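Local coordinates for gamma-glutamyltranspeptidase (Klebsiella pneumoniae subsp. pneumoniae, PDB 5HFT), which converts oxamate to oxalate in the uric acid degradation pathway and belongs to the gamma-glutamyltransferase family, at residues 66-71 against 75-80; 59-64 against 152-157. One frame throughout, in Å; residues are numbered along the deposited sequence.

Contact 1: residues 66-71 against 75-80; sequences AIAVVY and NGLGGD
The amide of Asn75 turns back onto the helix that precedes it and donates from ND2 to Ile67 O at 3.1 Å, with an N-H...O angle of 156°. The acceptor lies close to the plane of the Asn75 amide, but the donor sits above the Ile67 carbonyl plane, 42° out of it. Ile67 O also takes the helical bond from Tyr71 N, at 3.2 Å, and the two donors reach it from opposite faces of that plane, so the oxygen is gripped twice. The Asn75 side chain gets there because CG is tucked between the backbone N and the carbonyl carbon (chi1 83°). Its other end, OD1, is hydrogen-bonded to a polar side chain of the partner protein chain, a pairing consistent with this orientation of the amide. A weak backbone bond, Asn75 N to Tyr71 O at 3.4 Å, adds a second tie where the chain leaves the helix.

Around this polar centre, Ile67 crosses the amide at about a right angle, its CG2 branch 3.7 Å from Asn75 OD1. One residue on, Ala68 CB rests 3.7 Å from Gly76 CA, and Leu77 CD2 lies 3.9 Å from that same methyl of Ala68. Leu77 then packs on Leu215 and Leu218 of helix 209-221.

A helix C-terminus thus folds against its own exit loop, and a type I turn, Gly76 to Gly79, leads into strand 80-86. There Asp80 pairs antiparallel with a strand of the partner chain, continuing the sheet across the interface, as fits gamma-glutamyltransferases, whose precursor is cut into two chains sharing one fold.

Contact 2: residues 59-64 against 152-157; sequences AMVAAA and ARLLAD
Leu154 O faces the helix surface at Ala62. The CA-H of Ala62 leans toward this oxygen in a bent CA-H...O contact (angle at the hydrogen 131°), a modest polar approach, and Ala62 CB lies beside the same atom. With only a methyl at position 62, the backbones come close: the CA atoms of Ala62 and Leu154 are 4.6 Å apart. Leu154 is the last residue of helix 151-154, and Leu155 joins it to helix 156-164, so the oxygen lies at the junction of the two helices.

One residue earlier on helix 56-70, Val61 meets the side chain of the same Leu154, and both direct their CB atoms across the contact. Their branches meet at a single pair of methyls, Val61 CG1 and Leu154 CD1, 4.1 Å apart. In Leu154, CG stands opposite the carbonyl carbon (chi1 -54°), which sends the isobutyl group off to the Val61 side while the carbonyl keeps to Ala62. Leu138 of helix 130-144 touches both Val61 and Leu154, and Trp83 of strand 80-86 lies against Val61.

The charged groups of 152-157 are engaged at the margin. Arg153 NH1 and Asp157 OD1 form a long salt bridge of 3.8 Å, Arg153 NH2 pairs with Glu52, and Asp157 OD2 bonds to Ser45 OG.

Chemically, then, the two segments are joined by apolar packing and a CA-H...O contact, without a conventional hydrogen bond between them. The alanine methyl leaves room for the backbone at Leu154 to approach helix 56-70, while the charged side chains of 152-157 find their partners in each other, though at long range, and in Ser45 and Glu52.

Overall arrangement
Both contacts draw on helix 56-70, contact 2 on its middle and contact 1 on its last turn, and their centres are about 12 Å apart. The centre of contact 1 lies about 8 Å from the centre of the chain, that of contact 2 about 15 Å. Contact 1 is local, closing across three residues; contact 2 spans 87, including strands 80-86 and 93-97 and helix 130-144. Ser45 of helix 40-51 reaches a segment of each, packing on Ala66 and bonding Asp157 OD2. The partner protein chain also reaches both: it bonds Asn75 and Asp80 of segment 75-80 and the carbonyl of Ala64 in segment 59-64.

Contact 1: residues 66-71 against 75-80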
ATOM      1  N   ALA A  66      -7.707  -9.094  -5.364  1.00 38.09           N
ATOM      2  CA  ALA A  66      -6.950 -10.328  -5.578  1.00 34.01           C
ATOM      3  C   ALA A  66      -5.827 -10.493  -4.557  1.00 33.04           C
ATOM      4  O   ALA A  66      -5.700 -11.542  -3.926  1.00 34.06           O
ATOM      5  CB  ALA A  66      -6.380 -10.344  -6.992  1.00 26.87           C
ATOM      6  N   ILE A  67      -5.006  -9.455  -4.377  1.00 35.71           N
ATOM      7  CA  ILE A  67      -3.922  -9.460  -3.393  1.00 33.74           C
ATOM      8  C   ILE A  67      -4.447  -9.508  -1.962  1.00 35.56           C
ATOM      9  O   ILE A  67      -3.665  -9.712  -1.024  1.00 36.13           O
ATOM     10  CB  ILE A  67      -2.997  -8.240  -3.631  1.00 30.49           C
ATOM     11  CG1 ILE A  67      -1.656  -8.389  -2.925  1.00 31.97           C
ATOM     12  CG2 ILE A  67      -3.641  -6.937  -3.174  1.00 32.06           C
ATOM     13  CD1 ILE A  67      -0.685  -9.234  -3.640  1.00 31.94           C
ATOM     14  N   ALA A  68      -5.748  -9.276  -1.761  1.00 36.87           N
ATOM     15  CA  ALA A  68      -6.336  -9.449  -0.436  1.00 34.70           C
ATOM     16  C   ALA A  68      -6.581 -10.915  -0.142  1.00 39.11           C
ATOM     17  O   ALA A  68      -6.307 -11.392   0.962  1.00 47.14           O
ATOM     18  CB  ALA A  68      -7.640  -8.667  -0.323  1.00 33.20           C
ATOM     19  N   VAL A  69      -7.041 -11.664  -1.130  1.00 39.18           N
ATOM     20  CA  VAL A  69      -7.220 -13.091  -0.926  1.00 34.19           C
ATOM     21  C   VAL A  69      -5.868 -13.780  -0.789  1.00 43.34           C
ATOM     22  O   VAL A  69      -5.685 -14.624   0.093  1.00 51.21           O
ATOM     23  CB  VAL A  69      -8.032 -13.678  -2.092  1.00 35.89           C
ATOM     24  CG1 VAL A  69      -8.099 -15.171  -1.994  1.00 35.08           C
ATOM     25  CG2 VAL A  69      -9.429 -13.066  -2.148  1.00 34.29           C
ATOM     26  N   VAL A  70      -4.881 -13.381  -1.602  1.00 43.40           N
ATOM     27  CA  VAL A  70      -3.643 -14.155  -1.765  1.00 39.53           C
ATOM     28  C   VAL A  70      -2.554 -13.822  -0.735  1.00 43.83           C
ATOM     29  O   VAL A  70      -1.743 -14.699  -0.405  1.00 43.17           O
ATOM     30  CB  VAL A  70      -3.115 -13.985  -3.200  1.00 44.43           C
ATOM     31  CG1 VAL A  70      -1.927 -14.898  -3.447  1.00 45.90           C
ATOM     32  CG2 VAL A  70      -4.205 -14.306  -4.198  1.00 40.43           C
ATOM     33  N   TYR A  71      -2.493 -12.579  -0.231  1.00 39.33           N
ATOM     34  CA  TYR A  71      -1.608 -12.208   0.879  1.00 36.80           C
ATOM     35  C   TYR A  71      -2.388 -11.726   2.107  1.00 43.26           C
ATOM     36  O   TYR A  71      -2.145 -10.614   2.599  1.00 40.19           O
ATOM     37  CB  TYR A  71      -0.616 -11.127   0.458  1.00 38.57           C
ATOM     38  CG  TYR A  71       0.678 -11.628  -0.152  1.00 41.28           C
ATOM     39  CD1 TYR A  71       1.052 -12.969  -0.062  1.00 44.06           C
ATOM     40  CD2 TYR A  71       1.527 -10.760  -0.811  1.00 40.93           C
ATOM     41  CE1 TYR A  71       2.235 -13.435  -0.627  1.00 42.21           C
ATOM     42  CE2 TYR A  71       2.722 -11.215  -1.391  1.00 49.35           C
ATOM     43  CZ  TYR A  71       3.075 -12.553  -1.293  1.00 49.46           C
ATOM     44  OH  TYR A  71       4.263 -13.001  -1.863  1.00 46.11           O
ATOM     45  N   ASN A  75      -2.264  -7.717   4.339  1.00 31.91           N
ATOM     46  CA  ASN A  75      -3.183  -6.721   3.813  1.00 31.55           C
ATOM     47  C   ASN A  75      -4.511  -7.429   3.587  1.00 29.74           C
ATOM     48  O   ASN A  75      -4.583  -8.655   3.603  1.00 39.40           O
ATOM     49  CB  ASN A  75      -2.663  -6.097   2.494  1.00 33.15           C
ATOM     50  CG  ASN A  75      -2.980  -6.950   1.290  1.00 29.71           C
ATOM     51  OD1 ASN A  75      -3.896  -6.657   0.527  1.00 29.78           O
ATOM     52  ND2 ASN A  75      -2.260  -8.049   1.146  1.00 34.34           N
ATOM     53  N   GLY A  76      -5.558  -6.650   3.352  1.00 29.74           N
ATOM     54  CA  GLY A  76      -6.841  -7.219   3.006  1.00 26.99           C
ATOM     55  C   GLY A  76      -7.936  -6.181   3.141  1.00 34.82           C
ATOM     56  O   GLY A  76      -7.671  -4.988   3.326  1.00 34.87           O
ATOM     57  N   LEU A  77      -9.176  -6.666   3.050  1.00 37.86           N
ATOM     58  CA  LEU A  77     -10.352  -5.818   3.204  1.00 30.56           C
ATOM     59  C   LEU A  77     -10.448  -5.222   4.607  1.00 32.96           C
ATOM     60  O   LEU A  77     -11.342  -4.413   4.866  1.00 36.89           O
ATOM     61  CB  LEU A  77     -11.624  -6.630   2.902  1.00 34.38           C
ATOM     62  CG  LEU A  77     -11.744  -7.410   1.569  1.00 33.43           C
ATOM     63  CD1 LEU A  77     -13.188  -7.674   1.093  1.00 28.84           C
ATOM     64  CD2 LEU A  77     -10.933  -6.799   0.477  1.00 31.20           C
ATOM     65  N   GLY A  78      -9.576  -5.609   5.528  1.00 36.37           N
ATOM     66  CA  GLY A  78      -9.739  -5.166   6.897  1.00 35.95           C
ATOM     67  C   GLY A  78      -8.754  -4.091   7.276  1.00 38.32           C
ATOM     68  O   GLY A  78      -8.499  -3.855   8.468  1.00 36.01           O
ATOM     69  N   GLY A  79      -8.211  -3.420   6.258  1.00 35.21           N
ATOM     70  CA  GLY A  79      -7.227  -2.365   6.458  1.00 38.66           C
ATOM     71  C   GLY A  79      -7.421  -1.111   5.621  1.00 34.43           C
ATOM     72  O   GLY A  79      -8.509  -0.850   5.100  1.00 32.98           O
ATOM     73  N   ASP A  80      -6.355  -0.336   5.472  1.00 36.24           N
ATOM     74  CA  ASP A  80      -6.395   0.982   4.855  1.00 36.04           C
ATOM     75  C   ASP A  80      -5.679   0.957   3.513  1.00 39.28           C
ATOM     76  O   ASP A  80      -4.894   0.049   3.237  1.00 41.53           O
ATOM     77  CB  ASP A  80      -5.745   2.011   5.784  1.00 36.85           C
ATOM     78  CG  ASP A  80      -6.575   2.270   7.021  1.00 34.83           C
ATOM     79  OD1 ASP A  80      -7.810   2.098   6.934  1.00 35.55           O
ATOM     80  OD2 ASP A  80      -6.006   2.651   8.061  1.00 37.05           O
TER

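Contact 2: residues 59-64 against 152-157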
ATOM      1  N   ALA A  59      -8.240  -1.820 -13.099  1.00 38.59           N
ATOM      2  CA  ALA A  59      -7.269  -2.904 -13.013  1.00 37.02           C
ATOM      3  C   ALA A  59      -6.618  -2.923 -11.645  1.00 32.10           C
ATOM      4  O   ALA A  59      -6.332  -3.998 -11.107  1.00 34.82           O
ATOM      5  CB  ALA A  59      -6.213  -2.775 -14.117  1.00 36.55           C
ATOM      6  N   MET A  60      -6.366  -1.742 -11.065  1.00 34.06           N
ATOM      7  CA  MET A  60      -5.802  -1.692  -9.716  1.00 33.61           C
ATOM      8  C   MET A  60      -6.799  -2.194  -8.686  1.00 34.88           C
ATOM      9  O   MET A  60      -6.421  -2.876  -7.728  1.00 34.46           O
ATOM     10  CB  MET A  60      -5.388  -0.276  -9.339  1.00 30.64           C
ATOM     11  CG  MET A  60      -4.812  -0.207  -7.949  1.00 28.04           C
ATOM     12  SD  MET A  60      -3.235  -1.064  -7.930  1.00 40.01           S
ATOM     13  CE  MET A  60      -2.196   0.128  -8.776  1.00 34.54           C
ATOM     14  N   VAL A  61      -8.079  -1.891  -8.876  1.00 33.61           N
ATOM     15  CA  VAL A  61      -9.067  -2.314  -7.897  1.00 31.67           C
ATOM     16  C   VAL A  61      -9.186  -3.833  -7.900  1.00 37.83           C
ATOM     17  O   VAL A  61      -9.142  -4.472  -6.841  1.00 37.59           O
ATOM     18  CB  VAL A  61     -10.422  -1.633  -8.158  1.00 30.77           C
ATOM     19  CG1 VAL A  61     -11.520  -2.409  -7.478  1.00 34.17           C
ATOM     20  CG2 VAL A  61     -10.406  -0.225  -7.626  1.00 34.08           C
ATOM     21  N   ALA A  62      -9.299  -4.438  -9.089  1.00 34.12           N
ATOM     22  CA  ALA A  62      -9.312  -5.892  -9.171  1.00 30.95           C
ATOM     23  C   ALA A  62      -8.112  -6.492  -8.454  1.00 33.91           C
ATOM     24  O   ALA A  62      -8.234  -7.504  -7.747  1.00 34.24           O
ATOM     25  CB  ALA A  62      -9.337  -6.336 -10.632  1.00 29.45           C
ATOM     26  N   ALA A  63      -6.955  -5.849  -8.577  1.00 31.32           N
ATOM     27  CA  ALA A  63      -5.766  -6.347  -7.901  1.00 30.86           C
ATOM     28  C   ALA A  63      -5.883  -6.197  -6.389  1.00 34.54           C
ATOM     29  O   ALA A  63      -5.585  -7.135  -5.643  1.00 34.84           O
ATOM     30  CB  ALA A  63      -4.529  -5.627  -8.423  1.00 32.13           C
ATOM     31  N   ALA A  64      -6.344  -5.035  -5.910  1.00 34.98           N
ATOM     32  CA  ALA A  64      -6.482  -4.838  -4.466  1.00 33.93           C
ATOM     33  C   ALA A  64      -7.289  -5.966  -3.813  1.00 30.58           C
ATOM     34  O   ALA A  64      -6.948  -6.436  -2.724  1.00 24.66           O
ATOM     35  CB  ALA A  64      -7.133  -3.483  -4.200  1.00 30.82           C
ATOM     36  N   ALA A 152     -18.965  -6.430 -10.498  1.00 49.58           N
ATOM     37  CA  ALA A 152     -18.927  -7.892 -10.434  1.00 48.79           C
ATOM     38  C   ALA A 152     -17.803  -8.465 -11.280  1.00 42.90           C
ATOM     39  O   ALA A 152     -17.352  -9.588 -11.033  1.00 51.24           O
ATOM     40  CB  ALA A 152     -20.271  -8.484 -10.869  1.00 44.78           C
ATOM     41  N   ARG A 153     -17.368  -7.727 -12.293  1.00 43.79           N
ATOM     42  CA  ARG A 153     -16.201  -8.125 -13.065  1.00 47.61           C
ATOM     43  C   ARG A 153     -14.906  -7.825 -12.307  1.00 46.58           C
ATOM     44  O   ARG A 153     -13.993  -8.662 -12.290  1.00 46.91           O
ATOM     45  CB  ARG A 153     -16.208  -7.421 -14.424  1.00 41.48           C
ATOM     46  CG  ARG A 153     -15.032  -7.784 -15.286  1.00 43.84           C
ATOM     47  CD  ARG A 153     -15.010  -9.274 -15.544  1.00 42.58           C
ATOM     48  NE  ARG A 153     -13.685  -9.732 -15.953  1.00 46.37           N
ATOM     49  CZ  ARG A 153     -12.760 -10.171 -15.103  1.00 49.05           C
ATOM     50  NH1 ARG A 153     -13.026 -10.207 -13.805  1.00 45.21           N
ATOM     51  NH2 ARG A 153     -11.572 -10.581 -15.538  1.00 47.79           N
ATOM     52  N   LEU A 154     -14.820  -6.663 -11.637  1.00 39.51           N
ATOM     53  CA  LEU A 154     -13.576  -6.300 -10.960  1.00 32.94           C
ATOM     54  C   LEU A 154     -13.228  -7.248  -9.810  1.00 39.68           C
ATOM     55  O   LEU A 154     -12.045  -7.414  -9.488  1.00 36.16           O
ATOM     56  CB  LEU A 154     -13.668  -4.872 -10.447  1.00 37.81           C
ATOM     57  CG  LEU A 154     -14.039  -3.789 -11.461  1.00 42.70           C
ATOM     58  CD1 LEU A 154     -13.896  -2.434 -10.800  1.00 41.71           C
ATOM     59  CD2 LEU A 154     -13.184  -3.865 -12.724  1.00 40.02           C
ATOM     60  N   LEU A 155     -14.228  -7.853  -9.159  1.00 41.53           N
ATOM     61  CA  LEU A 155     -14.002  -8.768  -8.045  1.00 41.92           C
ATOM     62  C   LEU A 155     -14.019 -10.229  -8.452  1.00 37.04           C
ATOM     63  O   LEU A 155     -13.822 -11.089  -7.596  1.00 36.72           O
ATOM     64  CB  LEU A 155     -15.051  -8.568  -6.952  1.00 41.15           C
ATOM     65  CG  LEU A 155     -15.210  -7.149  -6.454  1.00 39.12           C
ATOM     66  CD1 LEU A 155     -16.406  -7.130  -5.515  1.00 33.00           C
ATOM     67  CD2 LEU A 155     -13.925  -6.710  -5.794  1.00 37.23           C
ATOM     68  N   ALA A 156     -14.268 -10.526  -9.724  1.00 38.33           N
ATOM     69  CA  ALA A 156     -14.463 -11.907 -10.135  1.00 38.75           C
ATOM     70  C   ALA A 156     -13.282 -12.782  -9.723  1.00 40.57           C
ATOM     71  O   ALA A 156     -13.470 -13.848  -9.118  1.00 42.47           O
ATOM     72  CB  ALA A 156     -14.719 -11.972 -11.638  1.00 37.68           C
ATOM     73  N   ASP A 157     -12.058 -12.374 -10.066  1.00 42.33           N
ATOM     74  CA  ASP A 157     -10.912 -13.210  -9.710  1.00 40.52           C
ATOM     75  C   ASP A 157     -10.784 -13.354  -8.199  1.00 41.98           C
ATOM     76  O   ASP A 157     -10.527 -14.454  -7.700  1.00 44.34           O
ATOM     77  CB  ASP A 157      -9.614 -12.640 -10.265  1.00 36.97           C
ATOM     78  CG  ASP A 157      -9.620 -12.507 -11.748  1.00 39.13           C
ATOM     79  OD1 ASP A 157     -10.662 -12.761 -12.379  1.00 46.93           O
ATOM     80  OD2 ASP A 157      -8.553 -12.160 -12.287  1.00 43.42           O
TER